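Local coordinates for protein Chains: A (Unidentified, PDB 6ZM9) that acts as a phage-encoded SAM lyase, probably cleaving S-adenosyl methionine to release 5'-deoxy-5'-methylthioadenosine, which is bound here at the subunit interfaces, at residues Arg99-Val109 with Val120-Tyr128; Phe11-Gly22 with Val67-Asp78. All coordinates share one frame; numbering follows the deposited sequence.

Both contacts are antiparallel strand pairs of one sheet, and they meet where strand 106-113 lies beside strand 11-21. Contact 2 (Phe11-Gly22 with Val67-Asp78) runs close to the centre of the chain and is the larger and more deeply buried. Contact 1 (Arg99-Val109 with Val120-Tyr128) lies further out: its strand half is largely buried, while its loop half, with Trp127 and Arg99, reaches the surface and a phosphate. In both, apolar side chains face helix 84-101 and the opposite face meets the nucleoside. Contact 2 grips proline and nucleoside through the Glu69 carboxylate; contact 1 meets the proline with the Glu105 backbone N-H and the Gln104 side-chain amide, and borders the nucleoside with Ser106 and Ile108.

Contact 1 (Arg99-Val109 with Val120-Tyr128). With PRO (proline), chain E; MTA (5'-deoxy-5'-methylthioadenosine), chain F; PO4 (phosphate ion), chain B.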
loop_
_atom_site.group_PDB
_atom_site.type_symbol
_atom_site.label_atom_id
_atom_site.label_comp_id
_atom_site.label_asym_id
_atom_site.label_seq_id
_atom_site.Cartn_x
_atom_site.Cartn_y
_atom_site.Cartn_z
ATOM N N ARG A 99 -15.741 -2.337 -12.491
ATOM C CA ARG A 99 -16.967 -2.518 -11.718
ATOM C C ARG A 99 -17.951 -3.410 -12.468
ATOM O O ARG A 99 -18.548 -4.320 -11.887
ATOM C CB ARG A 99 -17.629 -1.173 -11.394
ATOM C CG ARG A 99 -18.803 -1.342 -10.405
ATOM C CD ARG A 99 -20.025 -0.503 -10.698
ATOM N NE ARG A 99 -20.556 -0.694 -12.047
ATOM C CZ ARG A 99 -21.306 -1.723 -12.452
ATOM N NH1 ARG A 99 -21.643 -2.709 -11.625
ATOM N NH2 ARG A 99 -21.709 -1.766 -13.713
ATOM N N GLU A 100 -18.158 -3.130 -13.761
ATOM C CA GLU A 100 -19.053 -3.952 -14.566
ATOM C C GLU A 100 -18.528 -5.378 -14.684
ATOM O O GLU A 100 -19.272 -6.350 -14.515
ATOM C CB GLU A 100 -19.180 -3.348 -15.963
ATOM C CG GLU A 100 -19.912 -4.289 -16.923
ATOM C CD GLU A 100 -20.085 -3.756 -18.336
ATOM O OE1 GLU A 100 -20.193 -2.531 -18.513
ATOM O OE2 GLU A 100 -20.137 -4.565 -19.293
ATOM N N ASP A 101 -17.242 -5.520 -15.015
ATOM C CA ASP A 101 -16.712 -6.831 -15.358
ATOM C C ASP A 101 -16.766 -7.780 -14.171
ATOM O O ASP A 101 -16.873 -9.000 -14.353
ATOM C CB ASP A 101 -15.271 -6.712 -15.850
ATOM C CG ASP A 101 -15.154 -5.930 -17.153
ATOM O OD1 ASP A 101 -16.184 -5.472 -17.696
ATOM O OD2 ASP A 101 -14.012 -5.752 -17.611
ATOM N N PHE A 102 -16.647 -7.249 -12.957
ATOM C CA PHE A 102 -16.676 -8.056 -11.745
ATOM C C PHE A 102 -17.996 -7.936 -10.999
ATOM O O PHE A 102 -18.112 -8.438 -9.880
ATOM C CB PHE A 102 -15.419 -7.790 -10.918
ATOM C CG PHE A 102 -14.183 -8.258 -11.627
ATOM C CD1 PHE A 102 -13.913 -9.610 -11.726
ATOM C CD2 PHE A 102 -13.378 -7.377 -12.322
ATOM C CE1 PHE A 102 -12.824 -10.068 -12.433
ATOM C CE2 PHE A 102 -12.275 -7.842 -13.047
ATOM C CZ PHE A 102 -12.002 -9.184 -13.095
ATOM N N LYS A 103 -19.017 -7.365 -11.640
ATOM C CA LYS A 103 -20.381 -7.376 -11.112
ATOM C C LYS A 103 -20.452 -6.741 -9.728
ATOM O O LYS A 103 -21.189 -7.206 -8.852
ATOM C CB LYS A 103 -20.971 -8.787 -11.106
ATOM C CG LYS A 103 -21.019 -9.423 -12.478
ATOM C CD LYS A 103 -21.654 -10.801 -12.390
ATOM C CE LYS A 103 -21.787 -11.489 -13.717
ATOM N NZ LYS A 103 -22.414 -12.830 -13.506
ATOM N N GLN A 104 -19.686 -5.668 -9.536
ATOM C CA GLN A 104 -19.528 -5.063 -8.220
ATOM C C GLN A 104 -20.523 -3.942 -7.950
ATOM O O GLN A 104 -20.900 -3.182 -8.841
ATOM C CB GLN A 104 -18.111 -4.495 -8.075
ATOM C CG GLN A 104 -17.044 -5.559 -8.142
ATOM C CD GLN A 104 -17.130 -6.478 -6.960
ATOM O OE1 GLN A 104 -16.903 -6.062 -5.825
ATOM N NE2 GLN A 104 -17.473 -7.732 -7.206
ATOM N N GLU A 105 -20.888 -3.805 -6.675
ATOM C CA GLU A 105 -21.729 -2.691 -6.257
ATOM C C GLU A 105 -20.958 -1.380 -6.292
ATOM O O GLU A 105 -21.508 -0.338 -6.673
ATOM C CB GLU A 105 -22.300 -2.899 -4.856
ATOM C CG GLU A 105 -23.324 -1.824 -4.526
ATOM C CD GLU A 105 -23.903 -1.929 -3.137
ATOM O OE1 GLU A 105 -23.144 -1.909 -2.148
ATOM O OE2 GLU A 105 -25.138 -2.004 -3.044
ATOM N N SER A 106 -19.691 -1.405 -5.879
ATOM C CA SER A 106 -18.873 -0.206 -5.742
ATOM C C SER A 106 -17.417 -0.543 -6.026
ATOM O O SER A 106 -16.935 -1.580 -5.559
ATOM C CB SER A 106 -18.959 0.260 -4.281
ATOM O OG SER A 106 -18.259 1.467 -4.043
ATOM N N VAL A 107 -16.713 0.356 -6.719
ATOM C CA VAL A 107 -15.260 0.336 -6.879
ATOM C C VAL A 107 -14.758 1.700 -6.421
ATOM O O VAL A 107 -15.332 2.730 -6.792
ATOM C CB VAL A 107 -14.861 0.056 -8.341
ATOM C CG1 VAL A 107 -13.408 0.383 -8.621
ATOM C CG2 VAL A 107 -15.122 -1.408 -8.682
ATOM N N ILE A 108 -13.699 1.729 -5.616
ATOM C CA ILE A 108 -13.129 2.992 -5.144
ATOM C C ILE A 108 -11.899 3.334 -5.972
ATOM O O ILE A 108 -11.025 2.482 -6.180
ATOM C CB ILE A 108 -12.773 2.934 -3.646
ATOM C CG1 ILE A 108 -14.035 2.748 -2.812
ATOM C CG2 ILE A 108 -12.001 4.190 -3.245
ATOM C CD1 ILE A 108 -13.750 2.401 -1.357
ATOM N N VAL A 109 -11.815 4.589 -6.414
ATOM C CA VAL A 109 -10.691 5.105 -7.187
ATOM C C VAL A 109 -10.141 6.329 -6.465
ATOM O O VAL A 109 -10.896 7.242 -6.108
ATOM C CB VAL A 109 -11.123 5.487 -8.614
ATOM C CG1 VAL A 109 -9.974 6.152 -9.353
ATOM C CG2 VAL A 109 -11.606 4.280 -9.366
ATOM N N VAL A 120 -11.173 11.345 -4.630
ATOM C CA VAL A 120 -11.547 9.980 -4.294
ATOM C C VAL A 120 -12.964 9.806 -4.811
ATOM O O VAL A 120 -13.835 10.635 -4.520
ATOM C CB VAL A 120 -11.519 9.699 -2.786
ATOM C CG1 VAL A 120 -11.940 8.267 -2.506
ATOM C CG2 VAL A 120 -10.166 9.917 -2.232
ATOM N N TYR A 121 -13.178 8.760 -5.594
ATOM C CA TYR A 121 -14.458 8.481 -6.204
ATOM C C TYR A 121 -14.936 7.123 -5.742
ATOM O O TYR A 121 -14.145 6.179 -5.643
ATOM C CB TYR A 121 -14.356 8.383 -7.757
ATOM C CG TYR A 121 -13.740 9.568 -8.428
ATOM C CD1 TYR A 121 -14.499 10.688 -8.713
ATOM C CD2 TYR A 121 -12.406 9.564 -8.789
ATOM C CE1 TYR A 121 -13.941 11.795 -9.330
ATOM C CE2 TYR A 121 -11.833 10.668 -9.398
ATOM C CZ TYR A 121 -12.604 11.784 -9.674
ATOM O OH TYR A 121 -12.054 12.890 -10.286
ATOM N N SER A 122 -16.234 7.014 -5.476
ATOM C CA SER A 122 -16.909 5.712 -5.393
ATOM C C SER A 122 -17.708 5.536 -6.675
ATOM O O SER A 122 -18.569 6.368 -6.968
ATOM C CB SER A 122 -17.808 5.620 -4.134
ATOM O OG SER A 122 -18.243 4.273 -3.941
ATOM N N ILE A 123 -17.389 4.504 -7.434
ATOM C CA ILE A 123 -18.074 4.227 -8.679
ATOM C C ILE A 123 -19.141 3.219 -8.328
ATOM O O ILE A 123 -18.821 2.073 -7.993
ATOM C CB ILE A 123 -17.127 3.683 -9.751
ATOM C CG1 ILE A 123 -16.054 4.699 -10.075
ATOM C CG2 ILE A 123 -17.946 3.320 -10.989
ATOM C CD1 ILE A 123 -14.947 4.167 -10.975
ATOM N N THR A 124 -20.402 3.639 -8.360
ATOM C CA THR A 124 -21.479 2.885 -7.744
ATOM C C THR A 124 -22.465 2.421 -8.794
ATOM O O THR A 124 -22.895 3.206 -9.647
ATOM C CB THR A 124 -22.173 3.743 -6.690
ATOM O OG1 THR A 124 -21.198 4.137 -5.720
ATOM C CG2 THR A 124 -23.255 2.966 -6.006
ATOM N N ALA A 125 -22.840 1.154 -8.700
ATOM C CA ALA A 125 -23.812 0.588 -9.612
ATOM C C ALA A 125 -25.164 1.267 -9.449
ATOM O O ALA A 125 -25.594 1.587 -8.338
ATOM C CB ALA A 125 -23.967 -0.899 -9.299
ATOM N N GLU A 126 -25.859 1.448 -10.570
ATOM C CA GLU A 126 -27.177 2.064 -10.590
ATOM C C GLU A 126 -28.294 1.037 -10.759
ATOM O O GLU A 126 -29.353 1.346 -11.315
ATOM C CB GLU A 126 -27.229 3.135 -11.675
ATOM C CG GLU A 126 -26.355 4.351 -11.394
ATOM C CD GLU A 126 -26.382 5.349 -12.544
ATOM O OE1 GLU A 126 -27.445 5.915 -12.829
ATOM O OE2 GLU A 126 -25.364 5.546 -13.221
ATOM N N TRP A 127 -28.075 -0.181 -10.274
ATOM C CA TRP A 127 -29.103 -1.203 -10.275
ATOM C C TRP A 127 -30.440 -0.650 -9.797
ATOM O O TRP A 127 -30.528 -0.024 -8.735
ATOM C CB TRP A 127 -28.664 -2.330 -9.343
ATOM C CG TRP A 127 -27.338 -2.965 -9.695
ATOM C CD1 TRP A 127 -26.801 -3.138 -10.944
ATOM C CD2 TRP A 127 -26.411 -3.537 -8.779
ATOM N NE1 TRP A 127 -25.578 -3.772 -10.852
ATOM C CE2 TRP A 127 -25.327 -4.036 -9.529
ATOM C CE3 TRP A 127 -26.390 -3.685 -7.388
ATOM C CZ2 TRP A 127 -24.237 -4.656 -8.934
ATOM C CZ3 TRP A 127 -25.303 -4.301 -6.803
ATOM C CH2 TRP A 127 -24.241 -4.767 -7.569
ATOM N N TYR A 128 -31.491 -0.941 -10.566
ATOM C CA TYR A 128 -32.791 -0.347 -10.316
ATOM C C TYR A 128 -33.345 -0.834 -8.986
ATOM O O TYR A 128 -33.303 -2.031 -8.690
ATOM C CB TYR A 128 -33.779 -0.740 -11.421
ATOM C CG TYR A 128 -35.065 0.018 -11.262
ATOM C CD1 TYR A 128 -35.180 1.304 -11.745
ATOM C CD2 TYR A 128 -36.136 -0.517 -10.566
ATOM C CE1 TYR A 128 -36.327 2.036 -11.572
ATOM C CE2 TYR A 128 -37.307 0.217 -10.381
ATOM C CZ TYR A 128 -37.393 1.494 -10.889
ATOM O OH TYR A 128 -38.548 2.229 -10.708
HETATM N N PRO E . -17.724 -6.901 -3.404
HETATM C CA PRO E . -19.107 -7.206 -3.037
HETATM C C PRO E . -20.118 -6.804 -4.097
HETATM O O PRO E . -21.191 -7.413 -4.204
HETATM C CB PRO E . -19.318 -6.343 -1.795
HETATM C CG PRO E . -18.265 -5.227 -1.954
HETATM C CD PRO E . -17.410 -5.494 -3.122
HETATM O OXT PRO E . -19.888 -5.848 -4.836
HETATM C CS MTA F . -15.532 -0.820 -2.498
HETATM S "S5'" MTA F . -15.699 -2.470 -1.900
HETATM C "C5'" MTA F . -14.195 -3.223 -2.546
HETATM C "C4'" MTA F . -12.994 -3.186 -1.622
HETATM O "O4'" MTA F . -12.680 -1.818 -1.315
HETATM C "C2'" MTA F . -12.025 -3.194 0.535
HETATM O "O2'" MTA F . -10.813 -3.866 0.234
HETATM C "C3'" MTA F . -13.146 -3.868 -0.263
HETATM O "O3'" MTA F . -13.015 -5.277 -0.324
HETATM C "C1'" MTA F . -12.024 -1.775 -0.055
HETATM N N9 MTA F . -12.698 -0.800 0.790
HETATM C C8 MTA F . -14.036 -0.507 0.862
HETATM N N7 MTA F . -14.328 0.499 1.652
HETATM C C5 MTA F . -13.091 0.895 2.145
HETATM C C6 MTA F . -12.694 1.962 2.975
HETATM N N6 MTA F . -13.535 2.873 3.485
HETATM N N1 MTA F . -11.369 2.100 3.227
HETATM C C2 MTA F . -10.513 1.230 2.675
HETATM N N3 MTA F . -10.767 0.208 1.865
HETATM C C4 MTA F . -12.084 0.090 1.631
HETATM P P PO4 B . -23.118 -5.220 -14.115
HETATM O O1 PO4 B . -23.521 -4.792 -12.719
HETATM O O2 PO4 B . -24.372 -5.813 -14.731
HETATM O O3 PO4 B . -22.662 -4.008 -14.887
HETATM O O4 PO4 B . -21.996 -6.243 -14.054
#
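Strands 106-109 and 120-124, parts of a beta hairpin, run antiparallel at 161°, with paired backbone bonds at Val107-Ile123 and Val109-Tyr121 and a further one from Ala125 N to Glu105 O. On the helix-facing side, Val109 CG2 meets Ile123 CD1 at 3.7 Å, branched side chains suiting a buried strand. On the other side Ser106 O lies 3.5 Å from the methylthio carbon CS of the nucleoside, and Ile108 CD1 packs against adenine N7 (3.6 Å). Glu105 N donates to proline OXT (2.9 Å), while its carboxylate turns to Tyr58 and Arg62. Beyond the strands, Ala125 CB lies over the centre of the Trp127 ring, whose CH2 rests on Glu105 CA (3.5 Å). A phosphate, probably from the crystallisation liquor, takes Arg99 NH2 on O3 (2.7 Å) and both Arg99 NH1 and Trp127 NE1 on O1. Bends at chi2 and chi3 also let NH1 reach Gln104 O. Helix 84-101 packs against Val109, Tyr121 and Ile123, strand 11-21 flanks strand 106-113, and a second-subunit strand continues the sheet beyond Tyr121-Thr124.

Contact 2 (Phe11-Gly22 with Val67-Asp78); sequences FSARIFVGLNVG and VTENSVQIIIID. With PRO (proline), chain E; MTA (5'-deoxy-5'-methylthioadenosine), chain C; MTA (5'-deoxy-5'-methylthioadenosine), chain F.
Phe11-Val17 and Val72-Asp78 are joined by regular backbone hydrogen bonds, two at each of the pairs Ala13-Ile76, Ile15-Ile74 and Val17-Val72; Leu19 N then reaches Asn70 O less straight, at 135°. Apolar packing fills the face turned to helix 84-101: Ile15 CB meets Ile74 CB at 4.1 Å, and Ile15 CD1 approaches Ile76 CD1 at 4.4 Å. Beta-branched residues suit this buried face because they fit extended backbone.

The two segments are neighbouring antiparallel strands, 11-21 and 66-77, in an antiparallel sheet with helix 84-101 packed against one face, and their other face forms ligand pockets with adjoining subunits.

On that face Phe16 and Gln73 lie side by side, Gln73 CG making an off-centre CH-pi contact with the ring. Gln73 is extended with CG anti to the backbone N (chi1 178°), which lays its chain along the ring, while its NE2 goes to Gln54.

Polar groups gather near Gly18, whose lack of a side chain suits the close approach of Glu69 OE2 to its CA (3.3 Å). Glu69 OE1 accepts from Asn20 N, 31° out of the carboxylate plane, and from the proline N (2.6 Å); OE2 takes the nucleoside O3' (2.6 Å). Ser71 OG pairs with O2' (2.8 Å). At the far end, Ile77 N and O bind the adenine of another 5'-deoxy-5'-methylthioadenosine, whose ribose is held by Glu69 and Ser71 of the third subunit.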
loop_
_atom_site.group_PDB
_atom_site.type_symbol
_atom_site.label_atom_id
_atom_site.label_comp_id
_atom_site.label_asym_id
_atom_site.label_seq_id
_atom_site.Cartn_x
_atom_site.Cartn_y
_atom_site.Cartn_z
ATOM N N PHE A 11 1.556 11.799 -11.549
ATOM C CA PHE A 11 0.261 11.196 -11.282
ATOM C C PHE A 11 0.366 9.734 -10.886
ATOM O O PHE A 11 1.215 8.990 -11.394
ATOM C CB PHE A 11 -0.669 11.357 -12.477
ATOM C CG PHE A 11 -0.922 12.777 -12.816
ATOM C CD1 PHE A 11 -1.607 13.593 -11.933
ATOM C CD2 PHE A 11 -0.405 13.325 -13.972
ATOM C CE1 PHE A 11 -1.804 14.935 -12.224
ATOM C CE2 PHE A 11 -0.607 14.669 -14.277
ATOM C CZ PHE A 11 -1.297 15.473 -13.397
ATOM N N SER A 12 -0.511 9.335 -9.975
ATOM C CA SER A 12 -0.668 7.942 -9.614
ATOM C C SER A 12 -2.113 7.708 -9.209
ATOM O O SER A 12 -2.884 8.648 -9.002
ATOM C CB SER A 12 0.278 7.558 -8.483
ATOM O OG SER A 12 -0.059 8.221 -7.278
ATOM N N ALA A 13 -2.481 6.432 -9.100
ATOM C CA ALA A 13 -3.831 6.078 -8.716
ATOM C C ALA A 13 -3.828 4.782 -7.927
ATOM O O ALA A 13 -2.909 3.967 -8.023
ATOM C CB ALA A 13 -4.727 5.869 -9.941
ATOM N N ARG A 14 -4.883 4.610 -7.136
ATOM C CA ARG A 14 -5.189 3.360 -6.455
ATOM C C ARG A 14 -6.642 3.013 -6.757
ATOM O O ARG A 14 -7.519 3.879 -6.691
ATOM C CB ARG A 14 -5.037 3.493 -4.932
ATOM C CG ARG A 14 -3.656 3.844 -4.452
ATOM C CD ARG A 14 -3.465 3.432 -2.988
ATOM N NE ARG A 14 -4.262 4.231 -2.058
ATOM C CZ ARG A 14 -4.383 3.974 -0.758
ATOM N NH1 ARG A 14 -3.775 2.926 -0.216
ATOM N NH2 ARG A 14 -5.124 4.767 0.002
ATOM N N ILE A 15 -6.896 1.750 -7.088
ATOM C CA ILE A 15 -8.243 1.263 -7.354
ATOM C C ILE A 15 -8.492 0.048 -6.468
ATOM O O ILE A 15 -7.658 -0.856 -6.412
ATOM C CB ILE A 15 -8.419 0.879 -8.834
ATOM C CG1 ILE A 15 -8.046 2.043 -9.754
ATOM C CG2 ILE A 15 -9.845 0.403 -9.108
ATOM C CD1 ILE A 15 -8.093 1.686 -11.227
ATOM N N PHE A 16 -9.636 0.027 -5.783
ATOM C CA PHE A 16 -10.009 -1.082 -4.919
ATOM C C PHE A 16 -11.174 -1.834 -5.540
ATOM O O PHE A 16 -12.246 -1.246 -5.758
ATOM C CB PHE A 16 -10.389 -0.561 -3.546
ATOM C CG PHE A 16 -9.261 0.104 -2.813
ATOM C CD1 PHE A 16 -8.965 1.443 -3.000
ATOM C CD2 PHE A 16 -8.488 -0.627 -1.938
ATOM C CE1 PHE A 16 -7.920 2.050 -2.299
ATOM C CE2 PHE A 16 -7.447 -0.027 -1.213
ATOM C CZ PHE A 16 -7.165 1.303 -1.387
ATOM N N VAL A 17 -10.967 -3.135 -5.796
ATOM C CA VAL A 17 -11.946 -3.998 -6.459
ATOM C C VAL A 17 -12.151 -5.243 -5.603
ATOM O O VAL A 17 -11.192 -5.991 -5.372
ATOM C CB VAL A 17 -11.480 -4.450 -7.859
ATOM C CG1 VAL A 17 -12.617 -5.187 -8.574
ATOM C CG2 VAL A 17 -10.980 -3.297 -8.711
ATOM N N GLY A 18 -13.386 -5.494 -5.187
ATOM C CA GLY A 18 -13.703 -6.707 -4.470
ATOM C C GLY A 18 -13.907 -7.914 -5.371
ATOM O O GLY A 18 -14.134 -7.808 -6.582
ATOM N N LEU A 19 -13.832 -9.098 -4.755
ATOM C CA LEU A 19 -13.866 -10.370 -5.469
ATOM C C LEU A 19 -15.062 -11.221 -5.079
ATOM O O LEU A 19 -15.246 -12.310 -5.645
ATOM C CB LEU A 19 -12.564 -11.145 -5.256
ATOM C CG LEU A 19 -11.316 -10.389 -5.736
ATOM C CD1 LEU A 19 -10.080 -11.159 -5.348
ATOM C CD2 LEU A 19 -11.334 -10.125 -7.224
ATOM N N ASN A 20 -15.880 -10.761 -4.137
ATOM C CA ASN A 20 -17.167 -11.371 -3.870
ATOM C C ASN A 20 -18.213 -10.742 -4.777
ATOM O O ASN A 20 -18.111 -9.566 -5.144
ATOM C CB ASN A 20 -17.641 -11.046 -2.451
ATOM C CG ASN A 20 -17.305 -12.115 -1.431
ATOM O OD1 ASN A 20 -16.290 -12.804 -1.524
ATOM N ND2 ASN A 20 -18.142 -12.210 -0.400
ATOM N N VAL A 21 -19.257 -11.505 -5.072
ATOM C CA VAL A 21 -20.515 -10.975 -5.590
ATOM C C VAL A 21 -21.517 -11.166 -4.460
ATOM O O VAL A 21 -21.871 -12.304 -4.123
ATOM C CB VAL A 21 -20.944 -11.669 -6.885
ATOM C CG1 VAL A 21 -22.277 -11.109 -7.324
ATOM C CG2 VAL A 21 -19.871 -11.482 -7.974
ATOM N N GLY A 22 -21.883 -10.074 -3.801
ATOM C CA GLY A 22 -22.662 -10.199 -2.576
ATOM C C GLY A 22 -21.883 -10.991 -1.542
ATOM O O GLY A 22 -20.719 -10.694 -1.257
ATOM N N VAL A 67 -19.972 -7.321 4.476
ATOM C CA VAL A 67 -19.290 -8.381 3.749
ATOM C C VAL A 67 -17.799 -8.323 4.041
ATOM O O VAL A 67 -17.195 -7.247 4.021
ATOM C CB VAL A 67 -19.544 -8.200 2.239
ATOM C CG1 VAL A 67 -18.776 -9.239 1.426
ATOM C CG2 VAL A 67 -21.023 -8.265 1.931
ATOM N N THR A 68 -17.204 -9.492 4.289
ATOM C CA THR A 68 -15.761 -9.682 4.337
ATOM C C THR A 68 -15.374 -10.543 3.134
ATOM O O THR A 68 -15.928 -11.634 2.939
ATOM C CB THR A 68 -15.336 -10.332 5.657
ATOM O OG1 THR A 68 -15.787 -9.542 6.770
ATOM C CG2 THR A 68 -13.828 -10.414 5.758
ATOM N N GLU A 69 -14.416 -10.065 2.341
ATOM C CA GLU A 69 -14.116 -10.681 1.060
ATOM C C GLU A 69 -12.619 -10.594 0.791
ATOM O O GLU A 69 -11.882 -9.862 1.452
ATOM C CB GLU A 69 -14.863 -9.963 -0.085
ATOM C CG GLU A 69 -14.514 -8.471 -0.190
ATOM C CD GLU A 69 -15.225 -7.737 -1.326
ATOM O OE1 GLU A 69 -15.949 -8.368 -2.129
ATOM O OE2 GLU A 69 -15.048 -6.504 -1.415
ATOM N N ASN A 70 -12.174 -11.344 -0.208
ATOM C CA ASN A 70 -10.903 -11.033 -0.835
ATOM C C ASN A 70 -11.100 -9.837 -1.761
ATOM O O ASN A 70 -12.165 -9.665 -2.351
ATOM C CB ASN A 70 -10.409 -12.210 -1.665
ATOM C CG ASN A 70 -10.054 -13.410 -0.831
ATOM O OD1 ASN A 70 -9.684 -13.304 0.342
ATOM N ND2 ASN A 70 -10.126 -14.577 -1.449
ATOM N N SER A 71 -10.074 -8.999 -1.871
ATOM C CA SER A 71 -10.136 -7.859 -2.766
ATOM C C SER A 71 -8.745 -7.578 -3.318
ATOM O O SER A 71 -7.760 -8.225 -2.954
ATOM C CB SER A 71 -10.732 -6.623 -2.090
ATOM O OG SER A 71 -9.909 -6.187 -1.030
ATOM N N VAL A 72 -8.681 -6.609 -4.232
ATOM C CA VAL A 72 -7.446 -6.255 -4.918
ATOM C C VAL A 72 -7.289 -4.749 -4.849
ATOM O O VAL A 72 -8.238 -4.008 -5.130
ATOM C CB VAL A 72 -7.439 -6.701 -6.395
ATOM C CG1 VAL A 72 -6.111 -6.329 -7.075
ATOM C CG2 VAL A 72 -7.701 -8.184 -6.486
ATOM N N GLN A 73 -6.098 -4.300 -4.481
ATOM C CA GLN A 73 -5.705 -2.906 -4.625
ATOM C C GLN A 73 -4.770 -2.798 -5.827
ATOM O O GLN A 73 -3.683 -3.390 -5.828
ATOM C CB GLN A 73 -5.027 -2.414 -3.345
ATOM C CG GLN A 73 -4.550 -0.973 -3.440
ATOM C CD GLN A 73 -3.712 -0.505 -2.269
ATOM O OE1 GLN A 73 -3.043 0.520 -2.367
ATOM N NE2 GLN A 73 -3.791 -1.208 -1.151
ATOM N N ILE A 74 -5.196 -2.050 -6.842
ATOM C CA ILE A 74 -4.389 -1.791 -8.030
ATOM C C ILE A 74 -3.652 -0.483 -7.805
ATOM O O ILE A 74 -4.278 0.531 -7.470
ATOM C CB ILE A 74 -5.274 -1.694 -9.289
ATOM C CG1 ILE A 74 -6.220 -2.891 -9.401
ATOM C CG2 ILE A 74 -4.384 -1.556 -10.543
ATOM C CD1 ILE A 74 -7.194 -2.802 -10.577
ATOM N N ILE A 75 -2.330 -0.503 -7.978
ATOM C CA ILE A 75 -1.484 0.677 -7.795
ATOM C C ILE A 75 -0.892 1.022 -9.155
ATOM O O ILE A 75 -0.184 0.201 -9.753
ATOM C CB ILE A 75 -0.371 0.428 -6.765
ATOM C CG1 ILE A 75 -0.973 0.008 -5.426
ATOM C CG2 ILE A 75 0.511 1.658 -6.624
ATOM C CD1 ILE A 75 0.043 -0.539 -4.429
ATOM N N ILE A 76 -1.142 2.246 -9.628
ATOM C CA ILE A 76 -0.684 2.687 -10.942
ATOM C C ILE A 76 0.140 3.949 -10.758
ATOM O O ILE A 76 -0.382 4.967 -10.295
ATOM C CB ILE A 76 -1.861 2.979 -11.888
ATOM C CG1 ILE A 76 -2.643 1.708 -12.192
ATOM C CG2 ILE A 76 -1.340 3.612 -13.182
ATOM C CD1 ILE A 76 -3.979 1.959 -12.858
ATOM N N ILE A 77 1.414 3.893 -11.128
ATOM C CA ILE A 77 2.254 5.080 -11.228
ATOM C C ILE A 77 2.363 5.440 -12.707
ATOM O O ILE A 77 2.711 4.588 -13.528
ATOM C CB ILE A 77 3.644 4.827 -10.611
ATOM C CG1 ILE A 77 3.510 4.422 -9.137
ATOM C CG2 ILE A 77 4.521 6.069 -10.817
ATOM C CD1 ILE A 77 4.774 3.935 -8.545
ATOM N N ASP A 78 2.045 6.688 -13.063
ATOM C CA ASP A 78 2.114 7.087 -14.468
ATOM C C ASP A 78 3.581 7.228 -14.858
ATOM O O ASP A 78 4.280 8.081 -14.307
ATOM C CB ASP A 78 1.393 8.421 -14.674
ATOM C CG ASP A 78 1.490 8.931 -16.103
ATOM O OD1 ASP A 78 1.666 8.088 -17.013
ATOM O OD2 ASP A 78 1.378 10.173 -16.317
HETATM N N PRO E . -17.724 -6.901 -3.404
HETATM C CA PRO E . -19.107 -7.206 -3.037
HETATM C C PRO E . -20.118 -6.804 -4.097
HETATM O O PRO E . -21.191 -7.413 -4.204
HETATM C CB PRO E . -19.318 -6.343 -1.795
HETATM C CG PRO E . -18.265 -5.227 -1.954
HETATM C CD PRO E . -17.410 -5.494 -3.122
HETATM O OXT PRO E . -19.888 -5.848 -4.836
HETATM C CS MTA C . 9.818 -2.038 -12.150
HETATM S "S5'" MTA C . 9.268 -3.672 -12.522
HETATM C "C5'" MTA C . 9.028 -4.338 -10.865
HETATM C "C4'" MTA C . 7.634 -4.179 -10.290
HETATM O "O4'" MTA C . 7.308 -2.781 -10.231
HETATM C "C2'" MTA C . 5.286 -4.033 -10.530
HETATM O "O2'" MTA C . 4.898 -4.627 -9.303
HETATM C "C3'" MTA C . 6.486 -4.816 -11.071
HETATM O "O3'" MTA C . 6.375 -6.214 -10.866
HETATM C "C1'" MTA C . 5.895 -2.642 -10.296
HETATM N N9 MTA C . 5.566 -1.686 -11.343
HETATM C C8 MTA C . 6.189 -1.488 -12.549
HETATM N N7 MTA C . 5.721 -0.476 -13.241
HETATM C C5 MTA C . 4.708 0.028 -12.434
HETATM C C6 MTA C . 3.867 1.152 -12.552
HETATM N N6 MTA C . 3.907 2.019 -13.574
HETATM N N1 MTA C . 3.000 1.395 -11.538
HETATM C C2 MTA C . 2.992 0.569 -10.484
HETATM N N3 MTA C . 3.749 -0.500 -10.254
HETATM C C4 MTA C . 4.596 -0.722 -11.272
HETATM C CS MTA F . -15.532 -0.820 -2.498
HETATM S "S5'" MTA F . -15.699 -2.470 -1.900
HETATM C "C5'" MTA F . -14.195 -3.223 -2.546
HETATM C "C4'" MTA F . -12.994 -3.186 -1.622
HETATM O "O4'" MTA F . -12.680 -1.818 -1.315
HETATM C "C2'" MTA F . -12.025 -3.194 0.535
HETATM O "O2'" MTA F . -10.813 -3.866 0.234
HETATM C "C3'" MTA F . -13.146 -3.868 -0.263
HETATM O "O3'" MTA F . -13.015 -5.277 -0.324
HETATM C "C1'" MTA F . -12.024 -1.775 -0.055
HETATM N N9 MTA F . -12.698 -0.800 0.790
HETATM C C8 MTA F . -14.036 -0.507 0.862
HETATM N N7 MTA F . -14.328 0.499 1.652
HETATM C C5 MTA F . -13.091 0.895 2.145
HETATM C C6 MTA F . -12.694 1.962 2.975
HETATM N N6 MTA F . -13.535 2.873 3.485
HETATM N N1 MTA F . -11.369 2.100 3.227
HETATM C C2 MTA F . -10.513 1.230 2.675
HETATM N N3 MTA F . -10.767 0.208 1.865
HETATM C C4 MTA F . -12.084 0.090 1.631
HETATM O O HOH W 1 2.545 11.738 -14.367
HETATM O O HOH W 2 -13.731 -13.251 -1.790
HETATM O O HOH W 3 -18.292 -13.719 2.171
#